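Local coordinates for myosin-2 (Saccharomyces cerevisiae, PDB 6IXO), which carries organelles and other cargo along actin cables as a class V myosin, gripping their receptors through the globular tail domain modelled here, at residues A[243-246]-A[250-253]; A[295-300]-A[320-325]; A[258-263]-A[287-292]; A[206-211]-A[231-236]; A[214-219]-A[223-228]. All coordinates share one frame; numbering follows the deposited sequence.

Interaction 1: residues A[243-246]-A[250-253]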
# COMPACT_ATOMS: atom_id res chain seq x y z
N ASN A 243 -11.48 18.79 0.61
CA ASN A 243 -11.31 19.74 1.69
C ASN A 243 -10.64 20.99 1.17
O ASN A 243 -10.99 22.08 1.58
CB ASN A 243 -10.49 19.13 2.83
CG ASN A 243 -11.26 18.02 3.58
OD1 ASN A 243 -12.48 17.87 3.43
ND2 ASN A 243 -10.55 17.28 4.43
N GLU A 244 -9.69 20.86 0.25
CA GLU A 244 -9.06 22.06 -0.30
C GLU A 244 -10.06 22.83 -1.14
O GLU A 244 -10.13 24.08 -1.07
CB GLU A 244 -7.83 21.71 -1.16
CG GLU A 244 -6.64 21.19 -0.31
CD GLU A 244 -6.09 22.25 0.62
OE1 GLU A 244 -6.11 23.47 0.28
OE2 GLU A 244 -5.64 21.88 1.73
N LEU A 245 -10.82 22.10 -1.95
CA LEU A 245 -11.77 22.75 -2.81
C LEU A 245 -12.80 23.53 -2.00
O LEU A 245 -13.15 24.66 -2.34
CB LEU A 245 -12.48 21.72 -3.69
CG LEU A 245 -11.68 21.26 -4.88
CD1 LEU A 245 -12.25 19.87 -5.39
CD2 LEU A 245 -11.77 22.30 -6.00
N ILE A 246 -13.29 22.94 -0.92
CA ILE A 246 -14.45 23.57 -0.28
C ILE A 246 -14.07 24.86 0.49
O ILE A 246 -14.94 25.69 0.83
CB ILE A 246 -15.18 22.57 0.68
CG1 ILE A 246 -16.61 23.08 0.92
CG2 ILE A 246 -14.33 22.30 1.98
CD1 ILE A 246 -17.54 22.12 1.58
N ASN A 250 -12.56 32.21 -3.91
CA ASN A 250 -12.57 32.99 -5.16
C ASN A 250 -12.03 32.11 -6.30
O ASN A 250 -11.04 32.46 -6.95
CB ASN A 250 -11.75 34.28 -4.99
CG ASN A 250 -11.76 35.13 -6.23
OD1 ASN A 250 -12.69 35.05 -7.03
ND2 ASN A 250 -10.72 35.94 -6.40
N PHE A 251 -12.67 30.96 -6.53
CA PHE A 251 -12.03 29.92 -7.32
C PHE A 251 -13.01 29.00 -8.01
O PHE A 251 -12.80 28.59 -9.15
CB PHE A 251 -11.12 29.12 -6.38
CG PHE A 251 -10.32 28.02 -7.03
CD1 PHE A 251 -9.10 28.30 -7.64
CD2 PHE A 251 -10.76 26.70 -6.98
CE1 PHE A 251 -8.33 27.27 -8.20
CE2 PHE A 251 -9.99 25.66 -7.51
CZ PHE A 251 -8.76 25.96 -8.11
N LEU A 252 -14.07 28.64 -7.30
CA LEU A 252 -15.03 27.67 -7.82
C LEU A 252 -15.90 28.36 -8.88
O LEU A 252 -16.41 29.44 -8.64
CB LEU A 252 -15.90 27.11 -6.69
CG LEU A 252 -15.12 26.54 -5.48
CD1 LEU A 252 -16.08 26.41 -4.34
CD2 LEU A 252 -14.56 25.16 -5.91
N SER A 253 -16.00 27.75 -10.05
CA SER A 253 -16.62 28.37 -11.22
C SER A 253 -16.96 27.25 -12.19
O SER A 253 -16.50 26.09 -12.03
CB SER A 253 -15.68 29.36 -11.90
OG SER A 253 -14.58 28.67 -12.50
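The carbonyl oxygen of Leu245, near the end of helix 223-247, faces the branched end of Leu252: Leu252 CD2 is 3.9 Å from Leu245 O and CD1 of the same leucine is 4.0 Å from it. These are van der Waals contacts. Between the side chains, the CD2 methyls of Leu245 and Leu252 meet at 4.0 Å. Leu245 CD2 also comes up to the rim of the Phe251 ring, close to the ring plane, 4.1 Å from Phe251 CE2. Phe251 gets there with CG anti to its own backbone N (chi1 -178°), which swings the ring back toward the helix end, where Lys248 makes a cation-pi contact with it. The Leu252 backbone is hydrogen-bonded to Gln326. An alanine in place of Leu252 lacks both methyls, which would probably open a gap beside Leu245 and take away apolar cover from Leu321. The contact thus closes the turn of a helical hairpin, with Ser253 as N-cap of helix 254-273 through its bond to Arg256 N. Leu245 rests on Leu260 of that helix and Leu286 of helix 284-294, while Leu252 packs on Leu293 and on Leu321 of helix 315-323.

Interaction 2: residues A[295-300]-A[320-325]; sequences VRKYTI and KLISQY. With SO4 (sulfate ion), chain E.
A small cation-pi site joins Lys297, in the loop between helices 284-294 and 300-309, to Tyr325, just past helix 315-323. The lysine methylene CE sits over the middle of the Tyr325 ring as a CH-pi contact, 3.9 Å from the ring centroid and 9° off its normal. Bends at chi3 and chi4 carry Lys297 NZ off-centre, 4.4 Å from the same centroid. That ammonium is buried but well supplied: NZ donates to Val295 O at 2.7 Å, in the carbonyl plane, to Leu292 O, and to a water at 2.7 Å. The water in turn donates to Tyr325 OH, which is also bonded to Glu331. Farther down the lysine, CD lies 4.5 Å from Ile322 CG1. On the outer side Arg296 NH2 binds O1 of a sulfate, probably from the crystallisation liquor, at 3.0 Å. This is a lysine folded over an aromatic face to reach carbonyls at a helix's C-terminal end, tying the loop to the end of helix 315-323 and the residues just after it within the all-helical DIL domain.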
# COMPACT_ATOMS: atom_id res chain seq x y z
N VAL A 295 -23.70 22.06 -13.26
CA VAL A 295 -25.14 22.02 -13.57
C VAL A 295 -25.82 23.36 -13.26
O VAL A 295 -25.29 24.20 -12.52
CB VAL A 295 -25.87 20.90 -12.80
CG1 VAL A 295 -25.31 19.54 -13.22
CG2 VAL A 295 -25.72 21.12 -11.30
N ARG A 296 -27.00 23.54 -13.82
CA ARG A 296 -27.75 24.77 -13.62
C ARG A 296 -28.16 24.87 -12.17
O ARG A 296 -28.58 23.89 -11.55
CB ARG A 296 -28.97 24.78 -14.53
CG ARG A 296 -29.35 26.16 -15.01
CD ARG A 296 -30.59 26.11 -15.87
NE ARG A 296 -31.76 25.69 -15.12
CZ ARG A 296 -32.97 25.51 -15.65
NH1 ARG A 296 -33.16 25.74 -16.95
NH2 ARG A 296 -33.99 25.12 -14.89
N LYS A 297 -28.03 26.08 -11.65
CA LYS A 297 -28.33 26.38 -10.26
C LYS A 297 -29.25 27.61 -10.20
O LYS A 297 -28.93 28.57 -9.50
CB LYS A 297 -27.02 26.65 -9.49
CG LYS A 297 -26.16 25.37 -9.30
CD LYS A 297 -24.73 25.66 -8.83
CE LYS A 297 -23.91 26.34 -9.92
NZ LYS A 297 -23.41 25.33 -10.91
N TYR A 298 -30.37 27.59 -10.92
CA TYR A 298 -31.19 28.80 -11.04
C TYR A 298 -32.62 28.68 -10.52
O TYR A 298 -33.21 29.68 -10.12
CB TYR A 298 -31.19 29.24 -12.51
CG TYR A 298 -29.83 29.75 -12.92
CD1 TYR A 298 -29.07 30.55 -12.06
CD2 TYR A 298 -29.27 29.40 -14.14
CE1 TYR A 298 -27.81 31.01 -12.43
CE2 TYR A 298 -28.01 29.84 -14.50
CZ TYR A 298 -27.29 30.65 -13.65
OH TYR A 298 -26.05 31.08 -14.05
N THR A 299 -33.17 27.48 -10.51
CA THR A 299 -34.52 27.28 -9.99
C THR A 299 -34.52 26.37 -8.76
O THR A 299 -33.57 25.60 -8.53
CB THR A 299 -35.44 26.67 -11.04
OG1 THR A 299 -35.13 25.27 -11.19
CG2 THR A 299 -35.28 27.38 -12.39
N ILE A 300 -35.58 26.46 -7.98
CA ILE A 300 -35.82 25.55 -6.88
C ILE A 300 -35.65 24.09 -7.30
O ILE A 300 -34.92 23.31 -6.66
CB ILE A 300 -37.23 25.75 -6.30
CG1 ILE A 300 -37.34 27.11 -5.61
CG2 ILE A 300 -37.61 24.60 -5.36
CD1 ILE A 300 -36.33 27.30 -4.50
N LYS A 320 -21.88 25.77 1.17
CA LYS A 320 -20.56 26.38 1.02
C LYS A 320 -20.15 26.46 -0.44
O LYS A 320 -19.61 27.46 -0.90
CB LYS A 320 -19.47 25.58 1.76
CG LYS A 320 -19.51 25.68 3.26
CD LYS A 320 -19.13 27.07 3.74
CE LYS A 320 -19.34 27.18 5.25
NZ LYS A 320 -18.84 28.46 5.77
N LEU A 321 -20.36 25.37 -1.16
CA LEU A 321 -19.94 25.30 -2.55
C LEU A 321 -20.75 26.28 -3.39
O LEU A 321 -20.18 27.02 -4.20
CB LEU A 321 -20.10 23.90 -3.09
CG LEU A 321 -19.13 22.89 -2.44
CD1 LEU A 321 -19.53 21.49 -2.85
CD2 LEU A 321 -17.69 23.18 -2.86
N ILE A 322 -22.07 26.24 -3.21
CA ILE A 322 -22.94 27.15 -3.96
C ILE A 322 -22.69 28.61 -3.58
O ILE A 322 -22.68 29.49 -4.47
CB ILE A 322 -24.44 26.83 -3.73
CG1 ILE A 322 -24.76 25.48 -4.37
CG2 ILE A 322 -25.37 27.97 -4.34
CD1 ILE A 322 -26.08 24.91 -3.95
N SER A 323 -22.52 28.91 -2.28
CA SER A 323 -22.40 30.33 -1.90
C SER A 323 -21.03 30.85 -2.34
O SER A 323 -20.85 32.02 -2.50
CB SER A 323 -22.61 30.57 -0.40
OG SER A 323 -21.75 29.73 0.35
N GLN A 324 -20.06 29.95 -2.54
CA GLN A 324 -18.73 30.39 -3.00
C GLN A 324 -18.52 30.31 -4.51
O GLN A 324 -17.45 30.63 -5.01
CB GLN A 324 -17.63 29.52 -2.30
CG GLN A 324 -17.59 29.89 -0.79
CD GLN A 324 -16.80 28.86 0.02
OE1 GLN A 324 -15.97 28.11 -0.54
NE2 GLN A 324 -17.06 28.81 1.31
N TYR A 325 -19.53 29.83 -5.22
CA TYR A 325 -19.47 29.72 -6.68
C TYR A 325 -19.19 31.07 -7.35
O TYR A 325 -19.86 32.04 -7.04
CB TYR A 325 -20.79 29.17 -7.21
CG TYR A 325 -20.83 28.99 -8.72
CD1 TYR A 325 -20.24 27.89 -9.32
CD2 TYR A 325 -21.51 29.91 -9.53
CE1 TYR A 325 -20.31 27.70 -10.71
CE2 TYR A 325 -21.57 29.74 -10.90
CZ TYR A 325 -20.98 28.61 -11.48
OH TYR A 325 -21.06 28.48 -12.83
S SO4 E . -36.83 25.03 -16.98
O1 SO4 E . -36.90 25.28 -15.55
O2 SO4 E . -37.77 25.90 -17.68
O3 SO4 E . -35.48 25.28 -17.45
O4 SO4 E . -37.18 23.63 -17.24
O HOH W 1 -22.25 26.08 -13.25

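Interaction 3: residues A[258-263]-A[287-292]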
# COMPACT_ATOMS: atom_id res chain seq x y z
N LEU A 258 -15.38 22.23 -15.04
CA LEU A 258 -15.07 21.44 -16.24
C LEU A 258 -13.66 20.83 -16.08
O LEU A 258 -13.42 19.63 -16.34
CB LEU A 258 -15.14 22.33 -17.49
CG LEU A 258 -14.95 21.50 -18.76
CD1 LEU A 258 -16.12 20.54 -18.93
CD2 LEU A 258 -14.79 22.40 -20.00
N GLN A 259 -12.71 21.64 -15.62
CA GLN A 259 -11.34 21.14 -15.46
C GLN A 259 -11.23 20.09 -14.39
O GLN A 259 -10.50 19.09 -14.57
CB GLN A 259 -10.35 22.27 -15.15
CG GLN A 259 -10.20 23.14 -16.38
CD GLN A 259 -9.27 24.29 -16.17
OE1 GLN A 259 -8.09 24.19 -16.47
NE2 GLN A 259 -9.80 25.41 -15.65
N LEU A 260 -11.92 20.30 -13.28
CA LEU A 260 -11.97 19.28 -12.24
C LEU A 260 -12.56 17.97 -12.80
O LEU A 260 -12.07 16.85 -12.49
CB LEU A 260 -12.77 19.76 -11.03
CG LEU A 260 -12.94 18.80 -9.84
CD1 LEU A 260 -11.53 18.49 -9.18
CD2 LEU A 260 -13.87 19.42 -8.75
N ASN A 261 -13.63 18.09 -13.58
CA ASN A 261 -14.25 16.93 -14.23
C ASN A 261 -13.19 16.18 -15.02
O ASN A 261 -13.05 14.96 -14.86
CB ASN A 261 -15.43 17.37 -15.14
CG ASN A 261 -15.91 16.25 -16.07
OD1 ASN A 261 -15.88 15.10 -15.72
ND2 ASN A 261 -16.33 16.61 -17.26
N TYR A 262 -12.41 16.89 -15.83
CA TYR A 262 -11.43 16.20 -16.70
C TYR A 262 -10.34 15.55 -15.83
O TYR A 262 -9.91 14.43 -16.11
CB TYR A 262 -10.79 17.17 -17.69
CG TYR A 262 -11.71 17.67 -18.78
CD1 TYR A 262 -12.96 17.11 -18.97
CD2 TYR A 262 -11.33 18.73 -19.61
CE1 TYR A 262 -13.82 17.58 -20.00
CE2 TYR A 262 -12.16 19.22 -20.60
CZ TYR A 262 -13.41 18.65 -20.81
OH TYR A 262 -14.23 19.12 -21.84
N ASN A 263 -9.89 16.24 -14.79
CA ASN A 263 -8.89 15.63 -13.90
C ASN A 263 -9.37 14.35 -13.23
O ASN A 263 -8.71 13.27 -13.27
CB ASN A 263 -8.47 16.65 -12.84
CG ASN A 263 -7.63 17.77 -13.40
OD1 ASN A 263 -7.17 17.68 -14.55
ND2 ASN A 263 -7.40 18.84 -12.58
N ILE A 287 -16.21 13.85 -7.67
CA ILE A 287 -17.08 13.74 -8.86
C ILE A 287 -18.34 14.63 -8.66
O ILE A 287 -18.77 15.40 -9.55
CB ILE A 287 -17.48 12.26 -9.11
CG1 ILE A 287 -16.25 11.48 -9.59
CG2 ILE A 287 -18.73 12.14 -10.08
CD1 ILE A 287 -16.45 9.91 -9.59
N GLN A 288 -18.94 14.53 -7.48
CA GLN A 288 -20.19 15.27 -7.26
C GLN A 288 -19.92 16.78 -7.17
O GLN A 288 -20.76 17.59 -7.52
CB GLN A 288 -20.87 14.75 -5.99
CG GLN A 288 -21.58 13.40 -6.21
CD GLN A 288 -22.05 12.76 -4.91
OE1 GLN A 288 -22.41 13.47 -3.96
NE2 GLN A 288 -22.03 11.42 -4.85
N THR A 289 -18.75 17.16 -6.67
CA THR A 289 -18.40 18.59 -6.67
C THR A 289 -18.28 19.14 -8.09
O THR A 289 -18.83 20.23 -8.41
CB THR A 289 -17.10 18.82 -5.90
OG1 THR A 289 -17.36 18.47 -4.54
CG2 THR A 289 -16.62 20.30 -5.96
N ALA A 290 -17.57 18.40 -8.94
CA ALA A 290 -17.47 18.76 -10.36
C ALA A 290 -18.84 18.93 -10.97
O ALA A 290 -19.10 19.88 -11.75
CB ALA A 290 -16.65 17.70 -11.12
N LYS A 291 -19.77 18.01 -10.65
CA LYS A 291 -21.14 18.14 -11.22
C LYS A 291 -21.80 19.42 -10.71
O LYS A 291 -22.40 20.18 -11.46
CB LYS A 291 -22.01 16.94 -10.86
CG LYS A 291 -21.67 15.69 -11.69
CD LYS A 291 -22.33 14.41 -11.16
CE LYS A 291 -22.18 13.22 -12.12
NZ LYS A 291 -20.79 13.03 -12.63
N LEU A 292 -21.65 19.66 -9.41
CA LEU A 292 -22.30 20.80 -8.79
C LEU A 292 -21.83 22.08 -9.49
O LEU A 292 -22.61 23.03 -9.71
CB LEU A 292 -21.98 20.85 -7.28
CG LEU A 292 -22.56 22.03 -6.47
CD1 LEU A 292 -22.69 21.67 -5.00
CD2 LEU A 292 -21.65 23.27 -6.56
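Leu260 is the first residue of helix segment 258-263 to reach Ala290 and Thr289 on the facing helix, while Gln259 just before it turns elsewhere and hydrogen-bonds to Leu184. The Leu260 CG stands anti to the backbone N (chi1 179°), and from there CD2 is laid against the neighbouring backbone, 3.8 Å from Ala290 N. The same methyl is 4.0 Å from Ala290 CB and 4.0 Å from Thr289 CG2. Thr289 OG1 is hydrogen-bonded to His285 O, one turn back in its own helix, which probably helps to keep CG2 turned to Leu260. One step on, Asn261 contributes mostly its main chain: Ala290 CB lies 3.9 Å from Asn261 N, and the two CB atoms are 4.2 Å apart. Because Ala290 carries only a methyl, the CA atoms of Asn261 and Ala290 can approach to 5.4 Å. At the end of the segment Asn263 hydrogen-bonds to Val178 of helix 134-180. The two segment axes pass 8.5 Å from each other with their directions 151° apart. Such a near-antiparallel helix pair, brought close where an alanine faces backbone, is a familiar form of packing in helical bundles, here inside the DIL domain of the cargo-binding tail.

Interaction 4: residues A[206-211]-A[231-236]; sequences LTFFNS and TTLLNY
Phe209 drives its ring from helix 202-218 toward Leu233 and Leu234 of helix 223-247. Starting at CB, CG is set anti to the carbonyl carbon (chi1 -79°), which sends the ring across the space between the helices. Over one face of the ring, off toward its rim, lies CD2 of the preceding Phe208, 4.0 Å above the plane. Next along, Phe209 CE1 meets Leu233 CB at 3.9 Å. At the tip, Phe209 CZ touches Leu234 CD2 at 3.8 Å; both leucines come at the ring obliquely. The two helices run antiparallel as the arms of a helical hairpin, 162° between their segment directions, but their axes are 12.3 Å apart, and the aromatic side chains bridge that width. Leu267 of helix 254-273 lies against both Phe209 and Leu234, adding a third helix to the core. Phe208 makes its own crossing: Leu233 CD1 comes to the edge of that ring, 4.1 Å from Phe208 CE2, the two side chains meeting at about a right angle. Phe208 also packs on Gln169 of helix 134-180.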
# COMPACT_ATOMS: atom_id res chain seq x y z
N LEU A 206 -1.36 9.65 -12.31
CA LEU A 206 -1.57 8.39 -13.02
C LEU A 206 -0.29 7.54 -13.00
O LEU A 206 -0.36 6.32 -12.82
CB LEU A 206 -2.01 8.67 -14.46
CG LEU A 206 -3.39 9.33 -14.45
CD1 LEU A 206 -3.72 9.78 -15.86
CD2 LEU A 206 -4.40 8.33 -13.98
N THR A 207 0.86 8.17 -13.19
CA THR A 207 2.14 7.45 -13.13
C THR A 207 2.29 6.74 -11.79
O THR A 207 2.71 5.59 -11.70
CB THR A 207 3.32 8.42 -13.33
OG1 THR A 207 3.31 8.86 -14.69
CG2 THR A 207 4.66 7.74 -13.04
N PHE A 208 1.91 7.45 -10.74
CA PHE A 208 2.02 6.93 -9.37
C PHE A 208 1.14 5.70 -9.15
O PHE A 208 1.60 4.67 -8.63
CB PHE A 208 1.65 8.08 -8.40
CG PHE A 208 1.52 7.67 -6.94
CD1 PHE A 208 2.55 7.91 -6.05
CD2 PHE A 208 0.34 7.11 -6.45
CE1 PHE A 208 2.41 7.58 -4.67
CE2 PHE A 208 0.19 6.79 -5.10
CZ PHE A 208 1.23 7.03 -4.21
N PHE A 209 -0.14 5.80 -9.50
CA PHE A 209 -1.01 4.64 -9.40
C PHE A 209 -0.62 3.52 -10.39
O PHE A 209 -0.66 2.32 -10.04
CB PHE A 209 -2.48 5.03 -9.62
CG PHE A 209 -3.10 5.65 -8.43
CD1 PHE A 209 -3.58 4.85 -7.39
CD2 PHE A 209 -3.19 7.04 -8.31
CE1 PHE A 209 -4.14 5.42 -6.25
CE2 PHE A 209 -3.75 7.62 -7.17
CZ PHE A 209 -4.23 6.82 -6.13
N ASN A 210 -0.20 3.87 -11.60
CA ASN A 210 0.31 2.81 -12.50
C ASN A 210 1.48 2.02 -11.90
O ASN A 210 1.64 0.82 -12.13
CB ASN A 210 0.78 3.41 -13.80
CG ASN A 210 -0.25 3.31 -14.84
OD1 ASN A 210 -0.88 2.27 -14.99
ND2 ASN A 210 -0.45 4.40 -15.58
N SER A 211 2.33 2.74 -11.18
CA SER A 211 3.52 2.13 -10.59
C SER A 211 3.08 1.15 -9.51
O SER A 211 3.62 0.04 -9.40
CB SER A 211 4.44 3.22 -10.04
OG SER A 211 5.60 2.65 -9.46
N THR A 231 -7.81 1.47 -3.00
CA THR A 231 -9.06 1.99 -2.43
C THR A 231 -8.77 2.96 -1.29
O THR A 231 -9.39 4.04 -1.14
CB THR A 231 -9.93 0.81 -1.92
OG1 THR A 231 -10.45 0.10 -3.05
CG2 THR A 231 -11.09 1.33 -1.07
N THR A 232 -7.81 2.57 -0.44
CA THR A 232 -7.41 3.47 0.68
C THR A 232 -6.85 4.78 0.12
O THR A 232 -7.21 5.88 0.56
CB THR A 232 -6.34 2.81 1.59
OG1 THR A 232 -6.90 1.64 2.19
CG2 THR A 232 -5.87 3.77 2.72
N LEU A 233 -6.03 4.68 -0.91
CA LEU A 233 -5.41 5.90 -1.44
C LEU A 233 -6.40 6.81 -2.21
O LEU A 233 -6.31 8.05 -2.11
CB LEU A 233 -4.23 5.55 -2.35
CG LEU A 233 -3.06 4.90 -1.57
CD1 LEU A 233 -1.94 4.49 -2.52
CD2 LEU A 233 -2.47 5.81 -0.43
N LEU A 234 -7.30 6.20 -2.98
CA LEU A 234 -8.33 6.97 -3.69
C LEU A 234 -9.26 7.70 -2.73
O LEU A 234 -9.59 8.88 -2.93
CB LEU A 234 -9.17 6.05 -4.59
CG LEU A 234 -8.39 5.47 -5.77
CD1 LEU A 234 -9.22 4.41 -6.47
CD2 LEU A 234 -7.96 6.60 -6.76
N ASN A 235 -9.72 7.00 -1.70
CA ASN A 235 -10.53 7.66 -0.66
C ASN A 235 -9.80 8.85 -0.05
O ASN A 235 -10.41 9.91 0.25
CB ASN A 235 -10.90 6.71 0.47
CG ASN A 235 -12.05 5.81 0.08
OD1 ASN A 235 -12.98 6.26 -0.54
ND2 ASN A 235 -12.00 4.53 0.49
N TYR A 236 -8.50 8.65 0.14
CA TYR A 236 -7.62 9.67 0.71
C TYR A 236 -7.54 10.89 -0.24
O TYR A 236 -7.71 12.02 0.18
CB TYR A 236 -6.21 9.12 0.92
CG TYR A 236 -5.34 10.06 1.75
CD1 TYR A 236 -5.52 10.17 3.13
CD2 TYR A 236 -4.31 10.79 1.15
CE1 TYR A 236 -4.70 11.04 3.91
CE2 TYR A 236 -3.44 11.63 1.93
CZ TYR A 236 -3.68 11.77 3.28
OH TYR A 236 -2.84 12.56 4.02

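Interaction 5: residues A[214-219]-A[223-228]; sequences WCMKSF and NEVFHA. With SO4 (sulfate ion), chain B.
Met216 and Phe226 make a Met-aromatic contact of the edge kind: the sulfur SD is 5.4 Å from the centroid of the Phe226 ring and 88° off its normal, almost in the ring plane. A bend at chi2 (-146°) brings the sulfur against the base of that residue, 3.5 Å from Phe226 CA. Apolar packing continues at the end of the methionine, whose CE methyl is 4.2 Å from Val225 CG1. These residues sit at the closed end of a helical hairpin, helix 202-218 turning into helix 223-247; Trp162 of helix 134-180 also touches Met216, and Tyr213 stacks edge-to-face with Phe226. Polar contacts lie on another side of the first helix. There Trp214 NE1 shares its hydrogen between two oxygens of a sulfate, probably from the crystallisation liquor, weakly in both cases: 3.0 Å from NE1 to O4 and 3.3 Å from NE1 to O2. A phenylalanine in place of Trp214 has no indole N-H, and the sulfate would probably lose its mate on this helix. His274 NE2 hydrogen-bonds the same ion.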
# COMPACT_ATOMS: atom_id res chain seq x y z
N TRP A 214 1.68 -1.93 -11.51
CA TRP A 214 2.63 -2.82 -12.21
C TRP A 214 3.62 -3.50 -11.26
O TRP A 214 4.02 -4.63 -11.52
CB TRP A 214 3.39 -2.04 -13.28
CG TRP A 214 2.58 -1.89 -14.50
CD1 TRP A 214 2.01 -0.73 -15.00
CD2 TRP A 214 2.16 -2.95 -15.37
NE1 TRP A 214 1.30 -1.02 -16.14
CE2 TRP A 214 1.37 -2.38 -16.38
CE3 TRP A 214 2.38 -4.34 -15.38
CZ2 TRP A 214 0.80 -3.14 -17.41
CZ3 TRP A 214 1.83 -5.09 -16.39
CH2 TRP A 214 1.04 -4.49 -17.39
N CYS A 215 3.98 -2.83 -10.15
CA CYS A 215 4.87 -3.46 -9.14
C CYS A 215 4.15 -4.62 -8.49
O CYS A 215 4.72 -5.73 -8.32
CB CYS A 215 5.32 -2.42 -8.07
SG CYS A 215 6.60 -1.31 -8.74
N MET A 216 2.89 -4.40 -8.14
CA MET A 216 2.08 -5.49 -7.57
C MET A 216 1.84 -6.62 -8.53
O MET A 216 1.95 -7.80 -8.16
CB MET A 216 0.76 -4.94 -7.06
CG MET A 216 1.03 -4.01 -5.89
SD MET A 216 -0.30 -4.11 -4.72
CE MET A 216 0.32 -3.03 -3.43
N LYS A 217 1.53 -6.28 -9.78
CA LYS A 217 1.37 -7.32 -10.80
C LYS A 217 2.67 -8.12 -11.05
O LYS A 217 2.70 -9.38 -11.06
CB LYS A 217 0.87 -6.68 -12.11
CG LYS A 217 0.53 -7.70 -13.16
CD LYS A 217 -0.45 -7.18 -14.21
CE LYS A 217 -0.93 -8.35 -15.09
NZ LYS A 217 -2.11 -7.99 -15.94
N SER A 218 3.77 -7.38 -11.26
CA SER A 218 5.02 -8.02 -11.65
C SER A 218 5.59 -8.80 -10.49
O SER A 218 6.27 -9.81 -10.70
CB SER A 218 6.07 -7.02 -12.12
OG SER A 218 5.67 -6.38 -13.33
N PHE A 219 5.33 -8.32 -9.26
CA PHE A 219 5.92 -8.98 -8.09
C PHE A 219 5.00 -10.05 -7.53
O PHE A 219 5.20 -10.50 -6.40
CB PHE A 219 6.27 -7.98 -6.97
CG PHE A 219 7.37 -7.02 -7.33
CD1 PHE A 219 8.00 -7.10 -8.57
CD2 PHE A 219 7.74 -6.00 -6.45
CE1 PHE A 219 9.00 -6.19 -8.94
CE2 PHE A 219 8.73 -5.09 -6.80
CZ PHE A 219 9.36 -5.19 -8.06
N ASN A 223 -4.18 -9.99 -5.64
CA ASN A 223 -5.02 -8.87 -6.09
C ASN A 223 -5.82 -8.19 -4.97
O ASN A 223 -6.11 -6.99 -5.05
CB ASN A 223 -5.99 -9.34 -7.18
CG ASN A 223 -5.37 -9.33 -8.58
OD1 ASN A 223 -4.30 -8.74 -8.79
ND2 ASN A 223 -6.03 -9.99 -9.53
N GLU A 224 -6.19 -8.93 -3.93
CA GLU A 224 -6.87 -8.31 -2.78
C GLU A 224 -6.05 -7.19 -2.15
O GLU A 224 -6.58 -6.22 -1.63
CB GLU A 224 -7.17 -9.35 -1.70
CG GLU A 224 -8.20 -10.36 -2.10
CD GLU A 224 -7.62 -11.60 -2.79
OE1 GLU A 224 -6.42 -11.63 -3.17
OE2 GLU A 224 -8.39 -12.56 -2.95
N VAL A 225 -4.74 -7.35 -2.18
CA VAL A 225 -3.88 -6.39 -1.55
C VAL A 225 -3.82 -5.11 -2.39
O VAL A 225 -3.85 -3.97 -1.88
CB VAL A 225 -2.47 -6.96 -1.37
CG1 VAL A 225 -1.51 -5.87 -0.94
CG2 VAL A 225 -2.48 -8.14 -0.33
N PHE A 226 -3.73 -5.31 -3.70
CA PHE A 226 -3.81 -4.19 -4.63
C PHE A 226 -5.11 -3.39 -4.41
O PHE A 226 -5.12 -2.14 -4.33
CB PHE A 226 -3.71 -4.70 -6.07
CG PHE A 226 -4.03 -3.60 -7.11
CD1 PHE A 226 -3.12 -2.60 -7.34
CD2 PHE A 226 -5.20 -3.63 -7.81
CE1 PHE A 226 -3.38 -1.55 -8.30
CE2 PHE A 226 -5.50 -2.61 -8.77
CZ PHE A 226 -4.58 -1.57 -9.01
N HIS A 227 -6.23 -4.12 -4.34
CA HIS A 227 -7.52 -3.48 -4.12
C HIS A 227 -7.51 -2.64 -2.85
O HIS A 227 -8.00 -1.52 -2.83
CB HIS A 227 -8.67 -4.51 -4.05
CG HIS A 227 -10.02 -3.88 -3.95
ND1 HIS A 227 -10.63 -3.61 -2.74
CD2 HIS A 227 -10.85 -3.40 -4.90
CE1 HIS A 227 -11.79 -3.01 -2.96
NE2 HIS A 227 -11.95 -2.86 -4.26
N ALA A 228 -6.97 -3.19 -1.77
CA ALA A 228 -7.00 -2.47 -0.47
C ALA A 228 -6.16 -1.21 -0.55
O ALA A 228 -6.57 -0.14 -0.10
CB ALA A 228 -6.47 -3.43 0.69
S SO4 B . -1.10 0.59 -18.44
O1 SO4 B . -2.05 1.67 -18.65
O2 SO4 B . 0.26 1.13 -18.39
O3 SO4 B . -1.21 -0.37 -19.54
O4 SO4 B . -1.39 -0.09 -17.19

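Along the chain, interaction 5 comes at the turn between helices 202-218 and 223-247, and interaction 4 joins the same two helices farther from that turn, centres 12 Å away. Helix 223-247 then runs on to interaction 1, whose centre is about 22 Å from that of interaction 4. Interactions 3 and 2 follow in sequence. Interactions 1, 2 and 3 form a touching cluster, centres 11 to 14 Å apart, held together by apolar packing, such as Leu321 on Leu292, and by one lysine-to-backbone bond. From interaction 5 to interaction 2 is about 41 Å. One long helix therefore ties the middle of this elongated cargo-binding tail to the compact helical cluster toward one end.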